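Local structure of metallo-beta-lactamase domain-containing protein 1 (Thermotoga maritima, 1ZTC) at residues M57-L60 / E61-S65; G68-P71 / D72-T75; K107-L110 / S111-T114. The protein probably acts as a metal-dependent hydrolase of the metallo-beta-lactamase superfamily, possibly an endoribonuclease, and carries nickel ions in its active site. All coordinates share one frame; numbering follows the deposited sequence. Where two conformers were deposited one is given.

Contact 1: M57-L60 / E61-S65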
loop_
_atom_site.group_PDB
_atom_site.type_symbol
_atom_site.label_atom_id
_atom_site.label_comp_id
_atom_site.label_asym_id
_atom_site.label_seq_id
_atom_site.Cartn_x
_atom_site.Cartn_y
_atom_site.Cartn_z
HETATM N N MSE A 57 -6.918 11.875 -1.661
HETATM C CA MSE A 57 -6.991 13.196 -2.261
HETATM C C MSE A 57 -7.253 13.181 -3.769
HETATM O O MSE A 57 -8.019 14.008 -4.262
HETATM C CB MSE A 57 -5.720 14.030 -1.951
HETATM C CG MSE A 57 -4.440 13.465 -2.576
HETATM SE SE MSE A 57 -2.885 14.528 -2.036
HETATM C CE MSE A 57 -1.701 12.960 -1.362
ATOM N N ASP A 58 -6.637 12.264 -4.508
ATOM C CA ASP A 58 -6.877 12.206 -5.960
ATOM C C ASP A 58 -8.297 11.720 -6.268
ATOM O O ASP A 58 -8.919 12.190 -7.201
ATOM C CB ASP A 58 -5.901 11.279 -6.674
ATOM C CG ASP A 58 -4.456 11.750 -6.575
ATOM O OD1 ASP A 58 -4.254 12.975 -6.380
ATOM O OD2 ASP A 58 -3.547 10.883 -6.717
ATOM N N GLU A 59 -8.789 10.750 -5.498
ATOM C CA GLU A 59 -10.150 10.264 -5.722
ATOM C C GLU A 59 -11.167 11.350 -5.397
ATOM O O GLU A 59 -12.150 11.534 -6.132
ATOM C CB GLU A 59 -10.465 8.990 -4.921
ATOM C CG GLU A 59 -11.749 8.299 -5.419
ATOM C CD GLU A 59 -11.987 6.901 -4.837
ATOM O OE1 GLU A 59 -11.280 6.502 -3.863
ATOM O OE2 GLU A 59 -12.872 6.209 -5.397
ATOM N N LEU A 60 -10.949 12.054 -4.285
ATOM C CA LEU A 60 -11.842 13.126 -3.912
ATOM C C LEU A 60 -11.849 14.245 -4.931
ATOM O O LEU A 60 -12.912 14.759 -5.272
ATOM C CB LEU A 60 -11.523 13.653 -2.519
ATOM C CG LEU A 60 -11.906 12.654 -1.427
ATOM C CD1 LEU A 60 -11.207 13.033 -0.138
ATOM C CD2 LEU A 60 -13.413 12.552 -1.236
ATOM N N GLU A 61 -10.673 14.617 -5.418
ATOM C CA GLU A 61 -10.549 15.626 -6.466
ATOM C C GLU A 61 -11.458 15.313 -7.663
ATOM O O GLU A 61 -12.180 16.159 -8.198
ATOM C CB GLU A 61 -9.087 15.642 -6.929
ATOM C CG GLU A 61 -8.674 16.809 -7.827
ATOM C CD GLU A 61 -8.383 18.024 -7.001
ATOM O OE1 GLU A 61 -9.321 18.807 -6.762
ATOM O OE2 GLU A 61 -7.237 18.151 -6.530
ATOM N N GLU A 62 -11.369 14.072 -8.103
ATOM C CA GLU A 62 -12.111 13.565 -9.239
ATOM C C GLU A 62 -13.625 13.551 -8.958
ATOM O O GLU A 62 -14.421 13.962 -9.809
ATOM C CB GLU A 62 -11.521 12.191 -9.476
ATOM C CG GLU A 62 -12.004 11.300 -10.501
ATOM C CD GLU A 62 -11.195 9.986 -10.365
ATOM O OE1 GLU A 62 -9.988 9.969 -10.757
ATOM O OE2 GLU A 62 -11.748 9.021 -9.773
ATOM N N LYS A 63 -14.035 13.130 -7.756
ATOM C CA LYS A 63 -15.465 13.105 -7.433
ATOM C C LYS A 63 -16.058 14.516 -7.243
ATOM O O LYS A 63 -17.162 14.786 -7.695
ATOM C CB LYS A 63 -15.744 12.267 -6.200
ATOM C CG LYS A 63 -15.287 10.832 -6.270
ATOM C CD LYS A 63 -15.999 10.058 -7.339
ATOM C CE LYS A 63 -15.306 8.739 -7.613
ATOM N NZ LYS A 63 -15.667 7.744 -6.626
ATOM N N PHE A 64 -15.325 15.403 -6.583
ATOM C CA PHE A 64 -15.750 16.777 -6.443
ATOM C C PHE A 64 -15.899 17.443 -7.813
ATOM O O PHE A 64 -16.870 18.167 -8.065
ATOM C CB PHE A 64 -14.773 17.556 -5.551
ATOM C CG PHE A 64 -15.134 17.514 -4.079
ATOM C CD1 PHE A 64 -15.068 16.327 -3.359
ATOM C CD2 PHE A 64 -15.551 18.671 -3.410
ATOM C CE1 PHE A 64 -15.405 16.285 -1.981
ATOM C CE2 PHE A 64 -15.901 18.632 -2.055
ATOM C CZ PHE A 64 -15.816 17.419 -1.343
ATOM N N SER A 65 -14.945 17.178 -8.703
ATOM C CA SER A 65 -15.031 17.683 -10.079
ATOM C C SER A 65 -16.277 17.162 -10.798
ATOM O O SER A 65 -17.011 17.937 -11.407
ATOM C CB SER A 65 -13.789 17.308 -10.873
ATOM O OG SER A 65 -13.846 17.883 -12.157
HETATM O O HOH W 1 -13.185 5.809 -8.035
#

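Contact 2: G68-P71 / D72-T75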
loop_
_atom_site.group_PDB
_atom_site.type_symbol
_atom_site.label_atom_id
_atom_site.label_comp_id
_atom_site.label_asym_id
_atom_site.label_seq_id
_atom_site.Cartn_x
_atom_site.Cartn_y
_atom_site.Cartn_z
ATOM N N GLY A 68 -19.313 18.911 -9.505
ATOM C CA GLY A 68 -19.321 20.331 -9.776
ATOM C C GLY A 68 -19.289 21.172 -8.513
ATOM O O GLY A 68 -19.772 22.304 -8.512
ATOM N N ILE A 69 -18.712 20.641 -7.447
ATOM C CA ILE A 69 -18.641 21.371 -6.190
ATOM C C ILE A 69 -17.210 21.535 -5.725
ATOM O O ILE A 69 -16.309 20.861 -6.209
ATOM C CB ILE A 69 -19.418 20.675 -5.073
ATOM C CG1 ILE A 69 -18.865 19.263 -4.835
ATOM C CG2 ILE A 69 -20.903 20.666 -5.400
ATOM C CD1 ILE A 69 -19.400 18.626 -3.594
ATOM N N SER A 70 -17.049 22.454 -4.781
ATOM C CA SER A 70 -15.795 22.739 -4.137
ATOM C C SER A 70 -15.931 22.332 -2.669
ATOM O O SER A 70 -17.037 22.168 -2.166
ATOM C CB SER A 70 -15.505 24.242 -4.330
ATOM O OG SER A 70 -14.933 24.859 -3.206
ATOM N N PRO A 71 -14.804 22.140 -1.983
ATOM C CA PRO A 71 -14.836 21.969 -0.529
ATOM C C PRO A 71 -15.599 23.091 0.199
ATOM O O PRO A 71 -16.209 22.842 1.214
ATOM C CB PRO A 71 -13.342 22.005 -0.151
ATOM C CG PRO A 71 -12.627 21.520 -1.380
ATOM C CD PRO A 71 -13.428 22.070 -2.528
ATOM N N ASP A 72 -15.548 24.305 -0.326
ATOM C CA ASP A 72 -16.256 25.446 0.265
ATOM C C ASP A 72 -17.766 25.300 0.283
ATOM O O ASP A 72 -18.449 26.039 0.988
ATOM C CB ASP A 72 -15.932 26.748 -0.478
ATOM C CG ASP A 72 -14.455 27.089 -0.444
ATOM O OD1 ASP A 72 -13.752 26.647 0.484
ATOM O OD2 ASP A 72 -13.991 27.787 -1.362
ATOM N N ASP A 73 -18.287 24.361 -0.507
ATOM C CA ASP A 73 -19.736 24.143 -0.597
ATOM C C ASP A 73 -20.230 23.136 0.416
ATOM O O ASP A 73 -21.428 22.950 0.565
ATOM C CB ASP A 73 -20.127 23.667 -1.999
ATOM C CG ASP A 73 -19.757 24.678 -3.103
ATOM O OD1 ASP A 73 -20.025 25.899 -2.966
ATOM O OD2 ASP A 73 -19.204 24.229 -4.119
ATOM N N ILE A 74 -19.325 22.471 1.116
ATOM C CA ILE A 74 -19.736 21.505 2.120
ATOM C C ILE A 74 -20.210 22.255 3.364
ATOM O O ILE A 74 -19.463 23.034 3.926
ATOM C CB ILE A 74 -18.570 20.559 2.477
ATOM C CG1 ILE A 74 -18.104 19.793 1.218
ATOM C CG2 ILE A 74 -18.956 19.626 3.609
ATOM C CD1 ILE A 74 -19.205 19.073 0.439
ATOM N N THR A 75 -21.445 21.965 3.772
ATOM C CA THR A 75 -22.139 22.626 4.870
ATOM C C THR A 75 -22.076 21.845 6.189
ATOM O O THR A 75 -22.171 22.427 7.246
ATOM C CB THR A 75 -23.639 22.824 4.497
ATOM O OG1 THR A 75 -24.244 21.545 4.201
ATOM C CG2 THR A 75 -23.758 23.732 3.283
HETATM O O HOH W 2 -16.760 23.794 3.725
#

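Contact 3: K107-L110 / S111-T114. With PO4 (phosphate ion), chain G.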
loop_
_atom_site.group_PDB
_atom_site.type_symbol
_atom_site.label_atom_id
_atom_site.label_comp_id
_atom_site.label_asym_id
_atom_site.label_seq_id
_atom_site.Cartn_x
_atom_site.Cartn_y
_atom_site.Cartn_z
ATOM N N LYS A 107 -11.049 12.760 25.878
ATOM C CA LYS A 107 -9.792 12.139 25.487
ATOM C C LYS A 107 -8.663 13.163 25.395
ATOM O O LYS A 107 -8.855 14.279 24.942
ATOM C CB LYS A 107 -9.912 11.438 24.131
ATOM C CG LYS A 107 -10.645 10.161 24.173
ATOM C CD LYS A 107 -10.237 9.236 23.010
ATOM C CE LYS A 107 -11.445 8.444 22.553
ATOM N NZ LYS A 107 -11.131 7.209 21.796
ATOM N N ASN A 108 -7.495 12.755 25.852
ATOM C CA ASN A 108 -6.296 13.555 25.773
ATOM C C ASN A 108 -5.541 13.129 24.517
ATOM O O ASN A 108 -4.789 12.155 24.538
ATOM C CB ASN A 108 -5.496 13.288 27.046
ATOM C CG ASN A 108 -4.225 14.092 27.128
ATOM O OD1 ASN A 108 -3.844 14.776 26.190
ATOM N ND2 ASN A 108 -3.567 14.000 28.244
ATOM N N TYR A 109 -5.760 13.866 23.434
ATOM C CA TYR A 109 -5.140 13.550 22.148
ATOM C C TYR A 109 -3.637 13.804 22.143
ATOM O O TYR A 109 -2.906 13.146 21.432
ATOM C CB TYR A 109 -5.846 14.298 21.021
ATOM C CG TYR A 109 -7.222 13.727 20.850
ATOM C CD1 TYR A 109 -7.405 12.555 20.147
ATOM C CD2 TYR A 109 -8.329 14.309 21.470
ATOM C CE1 TYR A 109 -8.666 11.983 20.011
ATOM C CE2 TYR A 109 -9.603 13.744 21.343
ATOM C CZ TYR A 109 -9.750 12.572 20.618
ATOM O OH TYR A 109 -10.971 11.973 20.489
ATOM N N LEU A 110 -3.178 14.750 22.945
ATOM C CA LEU A 110 -1.739 15.000 23.102
ATOM C C LEU A 110 -0.978 13.829 23.678
ATOM O O LEU A 110 0.243 13.734 23.546
ATOM C CB LEU A 110 -1.472 16.150 24.093
ATOM C CG LEU A 110 -1.723 17.542 23.572
ATOM C CD1 LEU A 110 -1.252 18.533 24.617
ATOM C CD2 LEU A 110 -1.008 17.749 22.228
ATOM N N SER A 111 -1.694 12.955 24.359
ATOM C CA SER A 111 -1.066 11.761 24.904
ATOM C C SER A 111 -0.942 10.617 23.870
ATOM O O SER A 111 -0.391 9.584 24.194
ATOM C CB SER A 111 -1.785 11.272 26.182
ATOM O OG SER A 111 -2.915 10.448 25.895
ATOM N N PHE A 112 -1.433 10.803 22.649
ATOM C CA PHE A 112 -1.267 9.801 21.566
ATOM C C PHE A 112 0.171 9.681 21.015
ATOM O O PHE A 112 0.425 8.915 20.099
ATOM C CB PHE A 112 -2.183 10.128 20.401
ATOM C CG PHE A 112 -3.596 9.731 20.610
ATOM C CD1 PHE A 112 -4.110 9.511 21.899
ATOM C CD2 PHE A 112 -4.438 9.591 19.503
ATOM C CE1 PHE A 112 -5.435 9.154 22.076
ATOM C CE2 PHE A 112 -5.762 9.229 19.659
ATOM C CZ PHE A 112 -6.273 9.007 20.950
ATOM N N GLY A 113 1.099 10.452 21.557
ATOM C CA GLY A 113 2.456 10.505 21.056
ATOM C C GLY A 113 2.770 11.925 20.651
ATOM O O GLY A 113 1.882 12.677 20.262
ATOM N N THR A 114 4.035 12.302 20.735
ATOM C CA THR A 114 4.398 13.673 20.421
ATOM C C THR A 114 3.960 14.068 18.994
ATOM O O THR A 114 3.197 15.031 18.834
ATOM C CB THR A 114 5.873 13.946 20.632
ATOM O OG1 THR A 114 6.197 13.712 21.999
ATOM C CG2 THR A 114 6.191 15.382 20.330
HETATM P P PO4 G . -11.344 4.494 23.985
HETATM O O1 PO4 G . -11.213 4.636 25.472
HETATM O O2 PO4 G . -10.044 4.807 23.324
HETATM O O3 PO4 G . -12.287 5.538 23.451
HETATM O O4 PO4 G . -11.843 3.104 23.686
#

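Contact 1: M57-L60 / E61-S65
Glu-59 and Lys-63, one helical turn apart, run side by side in the same direction and form an i to i+4 salt bridge, with NZ of Lys-63 3.4 Å from OE2 of Glu-59. The direct bond is long and weak, and a water shares the work: it donates to OE2 of Glu-59 at 2.7 Å and takes a weak bond from NZ of Lys-63. Both ends have firmer partners. NZ of Lys-63 also gives a hydrogen bond to the carbonyl O of Leu-18, and OE1 of Glu-59 meets Arg-29 of the second subunit in a salt bridge, so the carboxylate probably stays ionised between two positive groups. The lysine chain bends at chi2 (-64°) and again at chi4, which brings NZ back beside the extended glutamate. Underneath runs the regular ladder of helix 57-67, the helix of the beta-alpha-beta unit that links strands 45-49 and 76-78 in the metallo-beta-lactamase fold. Its carbonyls at positions 57 to 60 are taken in turn by N of residues 61 to 64. Phe-64 N to Leu-60 O is a short bond of 2.8 Å, nearly straight at 173°, whereas Glu-62 N to Asp-58 O is longer at 3.2 Å. On the buried side CD2 of Leu-60 lies 4.3 Å from CE1 of Phe-64, and both side chains rest on Leu-18 of strand 13-19. Asp-58 and Glu-61 also face the second subunit: Asp-58 OD2 binds Asn-31 ND2 of that subunit, and the two carboxylate oxygens of Glu-61 accept from the backbone N of Ile-115 and of Val-116 of the same subunit, where helix 114-125 begins.

Contact 2: G68-P71 / D72-T75
This is a local turn contact in the connection between helix 57-67 and strand 76-78, where the chain leaves the helix through a Schellman motif at Gly-68 and makes a short 3-10 turn before entering the sheet. Ser-70 and Asp-73 are tied to each other twice, once through the aspartate carboxylate and once through the backbone. The backbone N of Ser-70 donates to OD2 of Asp-73 at 2.9 Å, almost straight at 170°, on the anti side and tilted out of the carboxylate plane, while N of Asp-73 returns a bond to O of Ser-70 at 3.0 Å. With chi1 at -60°, CG of Asp-73 lies beside its own backbone N, which turns the carboxylate back over the start of the turn. OG of Ser-70 accepts from N of Asp-72 at 3.0 Å, an ST turn. Farther along, N of Ile-74 reaches O of Pro-71 at 3.1 Å; like the bond to Ser-70 O, it comes in from above the carbonyl plane, in keeping with the tight 3-10 winding. The apolar side is made by Ile-69 and Ile-74, whose side chains cross obliquely and meet through their CD1 methyls at 4.1 Å. Both also pack on Phe-64 and on Tyr-39 of strand 37-42, so the turn closes over the junction of helix and sheet. The carboxylate of Asp-72 faces the other way, where OD1 forms a salt bridge with Arg-118 of the second subunit, and Pro-71 packs on Thr-114 of that subunit. Within the chain, O of Asp-73 accepts from NE of Arg-46. A water lies at the exit of the turn, 2.7 Å from O of Pro-71 and 2.8 Å from O of Ile-74.

Contact 3: K107-L110 / S111-T114
Ser-111 grips the carbonyl of Asn-108 twice, through its hydroxyl and through its backbone N. OG donates to O of Asn-108 at 2.9 Å, close to the carbonyl plane, while N of Ser-111 reaches the same oxygen from well above it at 3.2 Å. The first torsion of the serine (chi1 84°) places OG between its own N and carbonyl carbon and turns it back toward that oxygen. OD1 of Asn-108 adds a weak bond from Ser-111 N. One residue on, N of Phe-112 donates to O of Tyr-109 at 3.0 Å. These successive i to i+3 bonds wind residues 108-112 into a turn ahead of helix 114-125, with Gly-113 at the N-cap. Phe-112 carries the aromatic part of the contact: its side chain runs beside that of Tyr-109, whose ring turns an edge toward the Phe-112 face in an offset edge-to-face pair, centroids 5.2 Å apart and planes at 60°. The closest carbons are CD1 of Tyr-109 and CE2 of Phe-112, at 3.7 Å. Phe-112 also makes an edge-to-face pair with Tyr-120 of the helix. At the edge of the Phe-112 ring, Lys-107 passes with its CD and extends to a phosphate ion, probably from the crystallisation liquor and also held by N of Arg-154 and NZ of Lys-187 of the third subunit; Lys-107 NZ donates to phosphate O3 at 2.6 Å and salt-bridges Glu-155.

Overall arrangement
Contacts 1 and 2 follow one another along the chain, with centres 12 Å apart, and meet through Phe-64: its ring packs against Pro-71 and Ile-74, and its carbonyl O probably accepts from N of Ile-69. Contact 3 is remote, its centre about 31 Å from each of the others and its nearest atoms about 20 Å away. Across the interface with the second subunit these regions nevertheless meet: the start of helix 114-125 of that subunit, into which its copy of contact 3 leads, packs on residues 57-65 and 68-75 of this chain. Of contact 3, the Lys-107 side chain comes near the metal site, about 8 Å from a nickel ion.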